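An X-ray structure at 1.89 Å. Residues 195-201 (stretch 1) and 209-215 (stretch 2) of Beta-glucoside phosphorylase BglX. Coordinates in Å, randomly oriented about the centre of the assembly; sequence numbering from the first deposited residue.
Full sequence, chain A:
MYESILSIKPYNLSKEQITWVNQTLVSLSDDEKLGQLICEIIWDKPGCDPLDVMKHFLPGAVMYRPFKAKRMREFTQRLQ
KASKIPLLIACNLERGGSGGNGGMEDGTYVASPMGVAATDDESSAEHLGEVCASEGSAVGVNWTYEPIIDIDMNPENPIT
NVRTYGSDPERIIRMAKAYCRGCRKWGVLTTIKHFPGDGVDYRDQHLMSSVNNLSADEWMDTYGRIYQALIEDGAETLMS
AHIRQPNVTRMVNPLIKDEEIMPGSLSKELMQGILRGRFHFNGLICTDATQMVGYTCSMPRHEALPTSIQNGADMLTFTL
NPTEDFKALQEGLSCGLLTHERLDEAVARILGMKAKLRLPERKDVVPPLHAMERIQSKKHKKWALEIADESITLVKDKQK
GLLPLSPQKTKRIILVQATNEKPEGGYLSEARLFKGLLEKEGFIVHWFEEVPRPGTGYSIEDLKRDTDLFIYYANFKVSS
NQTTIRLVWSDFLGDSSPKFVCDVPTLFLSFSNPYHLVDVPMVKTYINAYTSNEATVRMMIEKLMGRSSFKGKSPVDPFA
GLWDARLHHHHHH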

ATOM      1  N   PHE A 195     -10.027   0.010   6.479  1.00  9.46           N
ATOM      2  CA  PHE A 195     -11.177  -0.401   7.272  1.00 10.83           C
ATOM      3  C   PHE A 195     -12.471  -0.033   6.543  1.00 12.08           C
ATOM      4  O   PHE A 195     -12.580   1.069   5.996  1.00 10.93           O
ATOM      5  CB  PHE A 195     -11.113   0.270   8.637  1.00  9.42           C
ATOM      6  CG  PHE A 195     -12.341   0.077   9.488  1.00 11.37           C
ATOM      7  CD1 PHE A 195     -13.343   1.027   9.498  1.00 11.00           C
ATOM      8  CD2 PHE A 195     -12.464  -1.032  10.319  1.00 11.44           C
ATOM      9  CE1 PHE A 195     -14.466   0.863  10.285  1.00 13.17           C
ATOM     10  CE2 PHE A 195     -13.591  -1.199  11.107  1.00 12.09           C
ATOM     11  CZ  PHE A 195     -14.588  -0.251  11.083  1.00 10.21           C
ATOM     12  N   PRO A 196     -13.492  -0.910   6.547  1.00  8.59           N
ATOM     13  CA  PRO A 196     -13.696  -2.166   7.272  1.00  9.29           C
ATOM     14  C   PRO A 196     -13.131  -3.425   6.622  1.00 13.64           C
ATOM     15  O   PRO A 196     -13.408  -4.518   7.121  1.00 13.76           O
ATOM     16  CB  PRO A 196     -15.225  -2.255   7.344  1.00 11.95           C
ATOM     17  CG  PRO A 196     -15.660  -1.681   6.072  1.00 11.46           C
ATOM     18  CD  PRO A 196     -14.731  -0.490   5.875  1.00 12.77           C
ATOM     19  N   GLY A 197     -12.378  -3.288   5.534  1.00 12.76           N
ATOM     20  CA  GLY A 197     -11.615  -4.406   5.022  1.00 12.60           C
ATOM     21  C   GLY A 197     -11.780  -4.673   3.545  1.00 12.06           C
ATOM     22  O   GLY A 197     -12.835  -5.135   3.100  1.00 13.00           O
ATOM     23  N   ASP A 198     -10.734  -4.414   2.766  1.00 10.19           N
ATOM     24  CA  ASP A 198     -10.784  -4.799   1.370  1.00 12.00           C
ATOM     25  C   ASP A 198     -10.427  -6.278   1.220  1.00 13.62           C
ATOM     26  O   ASP A 198      -9.902  -6.923   2.138  1.00 14.16           O
ATOM     27  CB  ASP A 198      -9.850  -3.932   0.530  1.00 13.96           C
ATOM     28  CG  ASP A 198     -10.409  -3.665  -0.858  1.00 17.58           C
ATOM     29  OD1 ASP A 198     -11.226  -4.488  -1.335  1.00 12.83           O
ATOM     30  OD2 ASP A 198     -10.062  -2.625  -1.459  1.00 16.29           O
ATOM     31  N   GLY A 199     -10.736  -6.821   0.043  1.00 11.48           N
ATOM     32  CA  GLY A 199     -10.354  -8.170  -0.318  1.00 14.15           C
ATOM     33  C   GLY A 199     -11.495  -9.157  -0.466  1.00 14.71           C
ATOM     34  O   GLY A 199     -11.248 -10.283  -0.911  1.00 14.39           O
ATOM     35  N   VAL A 200     -12.723  -8.792  -0.094  1.00 14.29           N
ATOM     36  CA  VAL A 200     -13.883  -9.661  -0.306  1.00 16.71           C
ATOM     37  C   VAL A 200     -14.485  -9.431  -1.685  1.00 16.47           C
ATOM     38  O   VAL A 200     -14.684 -10.371  -2.457  1.00 18.43           O
ATOM     39  CB  VAL A 200     -14.925  -9.426   0.813  1.00 15.05           C
ATOM     40  CG1 VAL A 200     -16.161 -10.271   0.595  1.00 16.33           C
ATOM     41  CG2 VAL A 200     -14.319  -9.736   2.178  1.00 16.64           C
ATOM     42  N   ASP A 201     -14.774  -8.173  -1.996  1.00 14.26           N
ATOM     43  CA  ASP A 201     -15.209  -7.748  -3.313  1.00 17.25           C
ATOM     44  C   ASP A 201     -14.081  -7.965  -4.327  1.00 17.98           C
ATOM     45  O   ASP A 201     -12.934  -8.252  -3.968  1.00 19.08           O
ATOM     46  CB  ASP A 201     -15.616  -6.273  -3.257  1.00 16.61           C
ATOM     47  CG  ASP A 201     -16.668  -5.899  -4.287  1.00 23.33           C
ATOM     48  OD1 ASP A 201     -16.820  -6.622  -5.302  1.00 19.88           O
ATOM     49  OD2 ASP A 201     -17.336  -4.854  -4.076  1.00 19.50           O
ATOM     50  N   SER A 209     -17.966   2.520  -4.576  1.00 19.02           N
ATOM     51  CA  SER A 209     -17.965   2.070  -3.184  1.00 19.88           C
ATOM     52  C   SER A 209     -18.059   0.546  -3.181  1.00 24.84           C
ATOM     53  O   SER A 209     -19.141  -0.026  -3.336  1.00 17.19           O
ATOM     54  CB  SER A 209     -19.102   2.706  -2.394  1.00 24.22           C
ATOM     55  OG  SER A 209     -19.080   2.237  -1.054  1.00 22.40           O
ATOM     56  N   SER A 210     -16.917  -0.117  -3.005  1.00 19.83           N
ATOM     57  CA  SER A 210     -16.889  -1.570  -3.009  1.00 18.38           C
ATOM     58  C   SER A 210     -17.474  -2.103  -1.698  1.00 18.81           C
ATOM     59  O   SER A 210     -17.680  -1.366  -0.730  1.00 15.12           O
ATOM     60  CB  SER A 210     -15.465  -2.072  -3.251  1.00 19.73           C
ATOM     61  OG  SER A 210     -14.585  -1.693  -2.213  1.00 17.76           O
ATOM     62  N   VAL A 211     -17.777  -3.399  -1.682  1.00 16.17           N
ATOM     63  CA  VAL A 211     -18.649  -3.971  -0.657  1.00 15.69           C
ATOM     64  C   VAL A 211     -18.002  -5.213  -0.063  1.00 16.85           C
ATOM     65  O   VAL A 211     -17.714  -6.180  -0.783  1.00 20.23           O
ATOM     66  CB  VAL A 211     -20.041  -4.306  -1.220  1.00 18.35           C
ATOM     67  CG1 VAL A 211     -20.973  -4.784  -0.116  1.00 15.93           C
ATOM     68  CG2 VAL A 211     -20.630  -3.090  -1.902  1.00 21.32           C
ATOM     69  N   ASN A 212     -17.782  -5.187   1.251  1.00 15.82           N
ATOM     70  CA  ASN A 212     -17.424  -6.365   2.040  1.00 14.10           C
ATOM     71  C   ASN A 212     -18.739  -7.008   2.476  1.00 15.10           C
ATOM     72  O   ASN A 212     -19.424  -6.506   3.369  1.00 14.99           O
ATOM     73  CB  ASN A 212     -16.548  -5.945   3.219  1.00 12.04           C
ATOM     74  CG  ASN A 212     -16.057  -7.111   4.049  1.00 13.03           C
ATOM     75  OD1 ASN A 212     -16.784  -8.071   4.296  1.00 16.18           O
ATOM     76  ND2 ASN A 212     -14.807  -7.024   4.500  1.00 14.68           N
ATOM     77  N   ASN A 213     -19.124  -8.103   1.814  1.00 15.72           N
ATOM     78  CA  ASN A 213     -20.459  -8.670   1.971  1.00 15.64           C
ATOM     79  C   ASN A 213     -20.472  -9.929   2.832  1.00 17.53           C
ATOM     80  O   ASN A 213     -21.446 -10.695   2.800  1.00 16.41           O
ATOM     81  CB  ASN A 213     -21.075  -8.949   0.598  1.00 20.11           C
ATOM     82  CG  ASN A 213     -20.386 -10.074  -0.141  1.00 30.75           C
ATOM     83  OD1 ASN A 213     -19.170 -10.239  -0.061  1.00 32.24           O
ATOM     84  ND2 ASN A 213     -21.167 -10.862  -0.872  1.00 36.05           N
ATOM     85  N   LEU A 214     -19.412 -10.163   3.597  1.00 17.00           N
ATOM     86  CA  LEU A 214     -19.438 -11.232   4.582  1.00 15.48           C
ATOM     87  C   LEU A 214     -20.603 -11.013   5.545  1.00 17.13           C
ATOM     88  O   LEU A 214     -21.063  -9.888   5.758  1.00 16.27           O
ATOM     89  CB  LEU A 214     -18.113 -11.282   5.348  1.00 15.03           C
ATOM     90  CG  LEU A 214     -16.840 -11.574   4.539  1.00 17.03           C
ATOM     91  CD1 LEU A 214     -15.609 -11.538   5.450  1.00 15.34           C
ATOM     92  CD2 LEU A 214     -16.927 -12.923   3.831  1.00 16.83           C
ATOM     93  N   SER A 215     -21.101 -12.107   6.111  1.00 15.52           N
ATOM     94  CA  SER A 215     -22.023 -11.990   7.224  1.00 15.11           C
ATOM     95  C   SER A 215     -21.333 -11.263   8.369  1.00 17.78           C
ATOM     96  O   SER A 215     -20.103 -11.176   8.432  1.00 14.86           O
ATOM     97  CB  SER A 215     -22.492 -13.366   7.679  1.00 16.83           C
ATOM     98  OG  SER A 215     -21.449 -14.053   8.339  1.00 16.65           O
TER
HETATM   99  O   HOH W   1     -13.851  -4.201  -1.108  1.00 16.96           O
HETATM  100  O   HOH W   2     -12.055  -1.737  -3.081  1.00 20.28           O
HETATM  101  O   HOH W   3     -17.620 -10.501  -2.681  1.00 34.32           O

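Stretch 1 is an irregular loop after F195, and stretch 2 is extended for much of its length. The two come closest around V200 and D201. The CA of V200 lies 5.4 Å from the CA of N212, and the CA of D201 lies 5.8 Å from the CA of V211. No backbone-to-backbone hydrogen bond joins the stretches. Both direct hydrogen bonds pair a side chain with a main-chain atom.

The first runs from V211 N to D201 OD2, at 2.8 Å and 156°. D201 points its CA-to-CB bond toward stretch 2. With chi1 at -152° (t) and chi2 at -21°, its carboxylate reaches the amide. The same OD2 lies 3.5 Å from S210 CB. Both carboxylate oxygens also have hydrogen bonds just outside the stretches, which help to fix the group.

The second bond runs from N212 ND2 to G197 O, at 3.1 Å and 154°. The CA-to-CB bond of N212 points sideways, but chi1 at -177° (t) extends the side chain and brings its amide nearer to stretch 1. OD1 takes a weak hydrogen bond from L214 N at 3.4 Å and is also bonded elsewhere in the structure. Both ends of the amide are therefore used.

G197 has phi/psi of 130/110. A CB here would jam against the carbonyl of P196 and would sit 3.4 Å from N212 ND2. G199, at 113/-9, would meet the same problem with the carbonyl of D198, but its CB would point away from stretch 2.

V200 is the main apolar contact. Its CA-to-CB bond points toward stretch 2, and chi1 is t (178°). CG2 packs 3.9 Å from L214 CG and also lies 3.6 Å from N212 ND2. L214 starts sideways, but its m, t conformation brings its end nearer to the valine. V200 CG1 lies 3.1 Å from N213 OD1, a close contact but not a hydrogen bond. The CA-to-CB bond of N213 points sideways. With chi1 p (69°) and chi2 at -36°, its end comes nearer to stretch 1, where OD1 receives water 3.

Water completes the polar contacts. D198 points away at CB, but its end comes nearer to stretch 2. Its chi1 of -145° is between wells, and OD1 accepts a 2.8 Å hydrogen bond from G199 N. Water 1 donates to D198 OD1 (2.7 Å) and S210 OG (2.8 Å). Water 2 donates to D198 OD2 (2.7 Å) and accepts from S210 OG (2.7 Å). The p rotamer of S210 puts OG within reach of both waters, which bridge it to the D198 carboxylate. Water 3 links N213 OD1 (3.1 Å) to V200 O (2.9 Å, weak).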